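Ethylbenzene dehydrogenase alpha-subunit (Aromatoleum aromaticum, PDB 2IVF) is a molybdenum enzyme subunit of the molybdopterin oxidoreductase family, which holds a molybdenum atom, two pterin guanine dinucleotide cofactors and an iron-sulfur cluster. Local coordinates at residues A[228-233]-A[950-955]. Numbering follows the deposited sequence.
With GOL (glycerol), chain H.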
ATOM      1  N   ALA A 228      -9.264  24.164  -8.559  1.00 21.97           N
ATOM      2  CA  ALA A 228      -9.748  23.862  -9.890  1.00 23.24           C
ATOM      3  C   ALA A 228     -11.203  24.321  -9.979  1.00 23.32           C
ATOM      4  O   ALA A 228     -11.622  24.981 -10.936  1.00 23.64           O
ATOM      5  CB  ALA A 228      -9.637  22.335 -10.150  1.00 21.03           C
ATOM      6  N   PHE A 229     -11.980  23.973  -8.951  1.00 23.87           N
ATOM      7  CA  PHE A 229     -13.419  24.291  -8.940  1.00 24.16           C
ATOM      8  C   PHE A 229     -13.570  25.777  -9.122  1.00 23.50           C
ATOM      9  O   PHE A 229     -14.415  26.244  -9.844  1.00 23.29           O
ATOM     10  CB  PHE A 229     -14.011  23.856  -7.588  1.00 24.62           C
ATOM     11  CG  PHE A 229     -15.501  23.655  -7.586  1.00 24.67           C
ATOM     12  CD1 PHE A 229     -16.118  22.844  -8.521  1.00 28.79           C
ATOM     13  CD2 PHE A 229     -16.268  24.204  -6.590  1.00 25.62           C
ATOM     14  CE1 PHE A 229     -17.484  22.657  -8.487  1.00 26.25           C
ATOM     15  CE2 PHE A 229     -17.667  24.026  -6.545  1.00 26.08           C
ATOM     16  CZ  PHE A 229     -18.255  23.228  -7.479  1.00 27.67           C
ATOM     17  N   HIS A 230     -12.731  26.547  -8.447  1.00 24.44           N
ATOM     18  CA  HIS A 230     -12.881  27.980  -8.467  1.00 23.36           C
ATOM     19  C   HIS A 230     -12.285  28.670  -9.696  1.00 22.42           C
ATOM     20  O   HIS A 230     -12.755  29.718 -10.079  1.00 22.52           O
ATOM     21  CB  HIS A 230     -12.393  28.570  -7.162  1.00 23.53           C
ATOM     22  CG  HIS A 230     -13.301  28.218  -6.020  1.00 25.32           C
ATOM     23  ND1 HIS A 230     -12.929  28.346  -4.708  1.00 24.54           N
ATOM     24  CD2 HIS A 230     -14.554  27.674  -6.008  1.00 25.22           C
ATOM     25  CE1 HIS A 230     -13.916  27.928  -3.928  1.00 28.42           C
ATOM     26  NE2 HIS A 230     -14.917  27.517  -4.692  1.00 27.02           N
ATOM     27  N   THR A 231     -11.325  28.025 -10.323  1.00 21.61           N
ATOM     28  CA  THR A 231     -10.646  28.547 -11.527  1.00 22.36           C
ATOM     29  C   THR A 231     -11.426  28.186 -12.785  1.00 22.13           C
ATOM     30  O   THR A 231     -11.737  29.056 -13.620  1.00 22.91           O
ATOM     31  CB  THR A 231      -9.232  27.983 -11.619  1.00 21.95           C
ATOM     32  OG1 THR A 231      -8.497  28.343 -10.431  1.00 23.26           O
ATOM     33  CG2 THR A 231      -8.498  28.494 -12.858  1.00 21.52           C
ATOM     34  N   PHE A 232     -11.791  26.911 -12.891  1.00 22.09           N
ATOM     35  CA  PHE A 232     -12.439  26.381 -14.075  1.00 21.50           C
ATOM     36  C   PHE A 232     -13.959  26.179 -13.927  1.00 21.96           C
ATOM     37  O   PHE A 232     -14.663  25.917 -14.924  1.00 22.02           O
ATOM     38  CB  PHE A 232     -11.806  25.055 -14.430  1.00 21.45           C
ATOM     39  CG  PHE A 232     -10.300  25.101 -14.550  1.00 21.34           C
ATOM     40  CD1 PHE A 232      -9.691  25.832 -15.560  1.00 22.97           C
ATOM     41  CD2 PHE A 232      -9.496  24.377 -13.672  1.00 23.01           C
ATOM     42  CE1 PHE A 232      -8.318  25.835 -15.696  1.00 18.87           C
ATOM     43  CE2 PHE A 232      -8.107  24.376 -13.810  1.00 22.46           C
ATOM     44  CZ  PHE A 232      -7.538  25.116 -14.822  1.00 22.30           C
ATOM     45  N   GLY A 233     -14.457  26.256 -12.701  1.00 21.77           N
ATOM     46  CA  GLY A 233     -15.889  26.041 -12.448  1.00 21.90           C
ATOM     47  C   GLY A 233     -16.174  24.555 -12.388  1.00 21.69           C
ATOM     48  O   GLY A 233     -17.310  24.176 -12.293  1.00 23.37           O
ATOM     49  N   GLU A 950     -20.930  32.470  -9.559  1.00 23.33           N
ATOM     50  CA  GLU A 950     -21.189  31.291 -10.369  1.00 23.38           C
ATOM     51  C   GLU A 950     -20.493  30.036  -9.879  1.00 23.96           C
ATOM     52  O   GLU A 950     -21.133  28.989  -9.653  1.00 24.80           O
ATOM     53  CB  GLU A 950     -20.793  31.570 -11.817  1.00 23.02           C
ATOM     54  CG  GLU A 950     -21.262  30.465 -12.711  1.00 24.06           C
ATOM     55  CD  GLU A 950     -21.772  30.919 -14.043  1.00 27.40           C
ATOM     56  OE1 GLU A 950     -21.986  32.144 -14.258  1.00 29.89           O
ATOM     57  OE2 GLU A 950     -21.973  30.013 -14.881  1.00 29.38           O
ATOM     58  N   GLN A 951     -19.184  30.118  -9.716  1.00 22.80           N
ATOM     59  CA  GLN A 951     -18.410  28.916  -9.401  1.00 23.24           C
ATOM     60  C   GLN A 951     -18.317  28.615  -7.903  1.00 23.50           C
ATOM     61  O   GLN A 951     -17.669  27.663  -7.503  1.00 23.18           O
ATOM     62  CB  GLN A 951     -17.011  28.985  -9.985  1.00 23.05           C
ATOM     63  CG  GLN A 951     -16.141  30.164  -9.532  1.00 22.45           C
ATOM     64  CD  GLN A 951     -16.042  31.185 -10.625  1.00 22.52           C
ATOM     65  OE1 GLN A 951     -17.068  31.700 -11.073  1.00 19.92           O
ATOM     66  NE2 GLN A 951     -14.828  31.482 -11.075  1.00 18.67           N
ATOM     67  N   PHE A 952     -18.932  29.452  -7.084  1.00 23.83           N
ATOM     68  CA  PHE A 952     -19.038  29.208  -5.645  1.00 23.89           C
ATOM     69  C   PHE A 952     -20.368  28.524  -5.387  1.00 24.33           C
ATOM     70  O   PHE A 952     -21.422  29.171  -5.376  1.00 25.40           O
ATOM     71  CB  PHE A 952     -18.922  30.517  -4.866  1.00 24.80           C
ATOM     72  CG  PHE A 952     -17.560  31.207  -4.984  1.00 24.41           C
ATOM     73  CD1 PHE A 952     -16.473  30.602  -5.585  1.00 23.34           C
ATOM     74  CD2 PHE A 952     -17.388  32.473  -4.441  1.00 26.00           C
ATOM     75  CE1 PHE A 952     -15.253  31.260  -5.676  1.00 24.94           C
ATOM     76  CE2 PHE A 952     -16.175  33.145  -4.537  1.00 25.10           C
ATOM     77  CZ  PHE A 952     -15.113  32.543  -5.145  1.00 23.67           C
ATOM     78  N   ARG A 953     -20.332  27.212  -5.196  1.00 24.90           N
ATOM     79  CA  ARG A 953     -21.569  26.408  -5.124  1.00 24.62           C
ATOM     80  C   ARG A 953     -21.325  25.021  -4.583  1.00 25.39           C
ATOM     81  O   ARG A 953     -20.188  24.563  -4.492  1.00 25.65           O
ATOM     82  CB  ARG A 953     -22.229  26.283  -6.486  1.00 24.67           C
ATOM     83  CG  ARG A 953     -21.401  25.551  -7.515  1.00 24.06           C
ATOM     84  CD  ARG A 953     -21.762  25.966  -8.975  1.00 24.79           C
ATOM     85  NE  ARG A 953     -20.628  25.773  -9.917  1.00 23.57           N
ATOM     86  CZ  ARG A 953     -20.625  26.209 -11.177  1.00 23.42           C
ATOM     87  NH1 ARG A 953     -21.666  26.858 -11.651  1.00 27.96           N
ATOM     88  NH2 ARG A 953     -19.580  26.006 -11.964  1.00 27.32           N
ATOM     89  N   TYR A 954     -22.407  24.355  -4.213  1.00 25.42           N
ATOM     90  CA  TYR A 954     -22.334  22.996  -3.754  1.00 25.39           C
ATOM     91  C   TYR A 954     -23.282  22.115  -4.545  1.00 26.31           C
ATOM     92  O   TYR A 954     -24.469  22.429  -4.722  1.00 25.37           O
ATOM     93  CB  TYR A 954     -22.658  22.884  -2.247  1.00 25.71           C
ATOM     94  CG  TYR A 954     -22.775  21.435  -1.805  1.00 25.33           C
ATOM     95  CD1 TYR A 954     -21.662  20.600  -1.815  1.00 28.17           C
ATOM     96  CD2 TYR A 954     -24.002  20.869  -1.471  1.00 26.28           C
ATOM     97  CE1 TYR A 954     -21.758  19.241  -1.446  1.00 26.54           C
ATOM     98  CE2 TYR A 954     -24.094  19.522  -1.083  1.00 23.18           C
ATOM     99  CZ  TYR A 954     -22.987  18.717  -1.095  1.00 27.84           C
ATOM    100  OH  TYR A 954     -23.066  17.379  -0.744  1.00 24.83           O
ATOM    101  N   TYR A 955     -22.742  21.001  -5.010  1.00 27.79           N
ATOM    102  CA  TYR A 955     -23.546  19.856  -5.399  1.00 28.84           C
ATOM    103  C   TYR A 955     -22.649  18.670  -5.046  1.00 29.69           C
ATOM    104  O   TYR A 955     -21.516  18.874  -4.610  1.00 29.96           O
ATOM    105  CB  TYR A 955     -23.925  19.903  -6.874  1.00 28.49           C
ATOM    106  CG  TYR A 955     -22.741  20.006  -7.824  1.00 28.60           C
ATOM    107  CD1 TYR A 955     -22.069  18.863  -8.237  1.00 27.80           C
ATOM    108  CD2 TYR A 955     -22.318  21.234  -8.349  1.00 26.00           C
ATOM    109  CE1 TYR A 955     -20.992  18.927  -9.121  1.00 28.65           C
ATOM    110  CE2 TYR A 955     -21.206  21.292  -9.242  1.00 27.69           C
ATOM    111  CZ  TYR A 955     -20.568  20.137  -9.631  1.00 27.35           C
ATOM    112  OH  TYR A 955     -19.471  20.145 -10.517  1.00 25.29           O
TER
HETATM  113  C1  GOL H1981     -16.751  28.794  -1.748  1.00 36.81           C
HETATM  114  O1  GOL H1981     -15.891  29.810  -2.296  1.00 32.34           O
HETATM  115  C2  GOL H1981     -17.773  28.034  -2.590  1.00 36.92           C
HETATM  116  O2  GOL H1981     -17.301  26.919  -3.328  1.00 38.23           O
HETATM  117  C3  GOL H1981     -18.947  27.524  -1.747  1.00 39.64           C
HETATM  118  O3  GOL H1981     -19.156  26.108  -1.713  1.00 34.43           O
HETATM  119  O   HOH W   1     -18.967  21.896 -12.257  1.00 21.76           O
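Gln951 bonds a carbonyl in the last turn of the helix carrying Phe229 and His230, and Arg953 that of the residue just after it. The Gln951 chain bends at chi2 (-105°), and its NE2 gives a nearly straight bond to His230 O (2.9 Å), which lies close to the amide plane; NE2 also bonds Gln813, while OE1 takes His808 N. Arg953, extended from CG to NE, sends NH2 to a lone pair of Gly233 O (2.9 Å) in a bent bond (139°); NH2 also bonds Pro806 O. A water donates to Gly233 O and lies doubtfully close to Tyr955 OH. Phe952 turns its edge to the His230 face, CE1 standing 3.6 Å above the ring centre. In the imidazole plane, His230 NE2 hydrogen-bonds O2 of a glycerol (2.8 Å), probably from the crystallisation liquor; glycerol O1 sits over the Phe952 face. Phe229 has CG anti to its backbone N (chi1 -159°). Its outer edge meets two residues: CE2 lies 3.3 Å from Arg953 O, CZ 3.9 Å from Tyr955 CE2. Side-chain donors thus tie the C-terminus of helix 226-232, ended by Gly233 with positive phi, to the buried loop between strands 915-917 and 969-975; Tyr821 stacks on Phe952, and helix 526-540 touches Arg953 and Tyr955.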